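Local atomic coordinates of alginate biosynthesis protein AlgX (Pseudomonas aeruginosa, PDB entry 4KNC), a protein that takes part in the O-acetylation of the exopolysaccharide alginate and protects the polymer from degradation as it crosses the periplasm. Residues A[90-95]-A[135-140]. Residues are numbered along the deposited sequence; the frame is centred on the assembly and turned at random.
Sequences GLVNRE and FDEKEE
L91 covers one face of the F135 ring, its CB lying 4.0 Å from the ring centroid almost on the ring normal, a CH-pi contact, while CD1 and CD2 reach the CZ–CE2–CD2 side. Two carbonyls of helix 89-93 accept backbone bonds from the loop: D136 N to L91 O, 2.8 Å and nearly straight at 168°, and E137 N to V92 O at 2.9 Å. A water also donates to V92 O and E137 O and accepts from E95 N. D136 chi1 (-152°) carries CG to the side of R94 and E95. R94 NH1 makes a salt bridge to D136 OD2 (3.3 Å), met from above the carboxylate plane. D136 OD1 lies only 2.6 Å from E95 OE2, the two carboxylates nearly coplanar, a distance that suggests one of the two acids carries a proton; K102 pairs with E95 OE1. N93 ND2 gives E137 OE2 a bent bond (2.9 Å, 134°) from above the carboxylate, the amide almost perpendicular to it, and E137 OE1 pairs with R158 of helix 153-169. Within the SGNH hydrolase-like domain, the contact joins helix 89-93 to the loop between helices 107-123 and 153-169, with Y107 and Y114 of helix 107-123 packing against it.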
loop_
_atom_site.group_PDB
_atom_site.type_symbol
_atom_site.label_atom_id
_atom_site.label_comp_id
_atom_site.label_asym_id
_atom_site.label_seq_id
_atom_site.Cartn_x
_atom_site.Cartn_y
_atom_site.Cartn_z
ATOM N N GLY A 90 2.850 17.131 -10.098
ATOM C CA GLY A 90 2.760 18.579 -10.140
ATOM C C GLY A 90 3.777 19.233 -9.204
ATOM O O GLY A 90 4.429 20.211 -9.586
ATOM N N LEU A 91 3.927 18.694 -7.990
ATOM C CA LEU A 91 4.881 19.263 -7.038
ATOM C C LEU A 91 6.308 19.094 -7.518
ATOM O O LEU A 91 7.134 19.980 -7.335
ATOM C CB LEU A 91 4.731 18.646 -5.646
ATOM C CG LEU A 91 3.492 19.096 -4.872
ATOM C CD1 LEU A 91 3.211 18.127 -3.730
ATOM C CD2 LEU A 91 3.653 20.521 -4.350
ATOM N N VAL A 92 6.618 17.965 -8.138
ATOM C CA VAL A 92 8.015 17.736 -8.502
ATOM C C VAL A 92 8.352 18.330 -9.865
ATOM O O VAL A 92 9.370 19.018 -10.043
ATOM C CB VAL A 92 8.372 16.241 -8.481
ATOM C CG1 VAL A 92 9.785 16.037 -8.977
ATOM C CG2 VAL A 92 8.226 15.670 -7.070
ATOM N N ASN A 93 7.486 18.065 -10.834
ATOM C CA ASN A 93 7.737 18.477 -12.204
ATOM C C ASN A 93 6.874 19.656 -12.643
ATOM O O ASN A 93 6.533 19.779 -13.823
ATOM C CB ASN A 93 7.576 17.292 -13.152
ATOM C CG ASN A 93 8.745 16.320 -13.068
ATOM O OD1 ASN A 93 8.577 15.151 -12.690
ATOM N ND2 ASN A 93 9.940 16.799 -13.433
ATOM N N ARG A 94 6.519 20.507 -11.678
ATOM C CA ARG A 94 5.923 21.814 -11.961
ATOM C C ARG A 94 6.446 22.480 -13.247
ATOM O O ARG A 94 5.658 22.912 -14.084
ATOM C CB ARG A 94 6.151 22.764 -10.781
ATOM C CG ARG A 94 5.482 24.121 -10.948
ATOM C CD ARG A 94 5.947 25.116 -9.899
ATOM N NE ARG A 94 5.075 26.285 -9.859
ATOM C CZ ARG A 94 5.312 27.366 -9.125
ATOM N NH1 ARG A 94 6.402 27.425 -8.375
ATOM N NH2 ARG A 94 4.463 28.383 -9.144
ATOM N N GLU A 95 7.766 22.548 -13.408
ATOM C CA GLU A 95 8.357 23.320 -14.511
ATOM C C GLU A 95 8.055 22.786 -15.912
ATOM O O GLU A 95 8.286 23.481 -16.899
ATOM C CB GLU A 95 9.872 23.511 -14.327
ATOM C CG GLU A 95 10.260 24.365 -13.097
ATOM C CD GLU A 95 9.495 25.693 -13.001
ATOM O OE1 GLU A 95 9.295 26.358 -14.034
ATOM O OE2 GLU A 95 9.089 26.086 -11.886
ATOM N N PHE A 135 11.135 19.163 -4.844
ATOM C CA PHE A 135 10.020 19.829 -5.521
ATOM C C PHE A 135 10.503 20.878 -6.515
ATOM O O PHE A 135 11.599 21.430 -6.375
ATOM C CB PHE A 135 9.094 20.521 -4.524
ATOM C CG PHE A 135 8.312 19.583 -3.648
ATOM C CD1 PHE A 135 8.501 18.211 -3.715
ATOM C CD2 PHE A 135 7.390 20.087 -2.744
ATOM C CE1 PHE A 135 7.781 17.356 -2.893
ATOM C CE2 PHE A 135 6.668 19.246 -1.927
ATOM C CZ PHE A 135 6.859 17.878 -1.997
ATOM N N ASP A 136 9.663 21.161 -7.504
ATOM C CA ASP A 136 9.959 22.162 -8.520
ATOM C C ASP A 136 11.352 21.946 -9.103
ATOM O O ASP A 136 12.108 22.889 -9.288
ATOM C CB ASP A 136 9.859 23.569 -7.913
ATOM C CG ASP A 136 9.484 24.608 -8.939
ATOM O OD1 ASP A 136 9.446 24.244 -10.131
ATOM O OD2 ASP A 136 9.217 25.770 -8.566
ATOM N N GLU A 137 11.695 20.692 -9.359
ATOM C CA GLU A 137 13.066 20.328 -9.695
ATOM C C GLU A 137 13.495 20.910 -11.034
ATOM O O GLU A 137 12.663 21.177 -11.909
ATOM C CB GLU A 137 13.195 18.804 -9.775
ATOM C CG GLU A 137 12.577 18.237 -11.067
ATOM C CD GLU A 137 12.801 16.744 -11.243
ATOM O OE1 GLU A 137 13.243 16.061 -10.285
ATOM O OE2 GLU A 137 12.530 16.252 -12.354
ATOM N N LYS A 138 14.803 21.097 -11.188
ATOM C CA LYS A 138 15.406 21.236 -12.511
ATOM C C LYS A 138 16.528 20.213 -12.643
ATOM O O LYS A 138 17.615 20.382 -12.090
ATOM C CB LYS A 138 15.914 22.657 -12.752
ATOM C CG LYS A 138 14.794 23.684 -12.850
ATOM N N GLU A 139 16.232 19.134 -13.354
ATOM C CA GLU A 139 17.122 17.990 -13.456
ATOM C C GLU A 139 17.146 17.561 -14.897
ATOM O O GLU A 139 16.158 17.727 -15.598
ATOM C CB GLU A 139 16.569 16.826 -12.637
ATOM C CG GLU A 139 16.578 17.067 -11.141
ATOM C CD GLU A 139 17.973 17.002 -10.551
ATOM O OE1 GLU A 139 18.865 16.398 -11.183
ATOM O OE2 GLU A 139 18.167 17.549 -9.446
ATOM N N GLU A 140 18.253 16.981 -15.338
ATOM C CA GLU A 140 18.322 16.472 -16.701
ATOM C C GLU A 140 17.508 15.195 -16.853
ATOM O O GLU A 140 16.835 14.997 -17.857
ATOM C CB GLU A 140 19.765 16.235 -17.104
ATOM C CG GLU A 140 20.498 17.525 -17.336
ATOM C CD GLU A 140 20.022 18.253 -18.582
ATOM O OE1 GLU A 140 19.750 17.579 -19.600
ATOM O OE2 GLU A 140 19.922 19.502 -18.541
HETATM O O HOH W 1 9.906 21.046 -12.087
#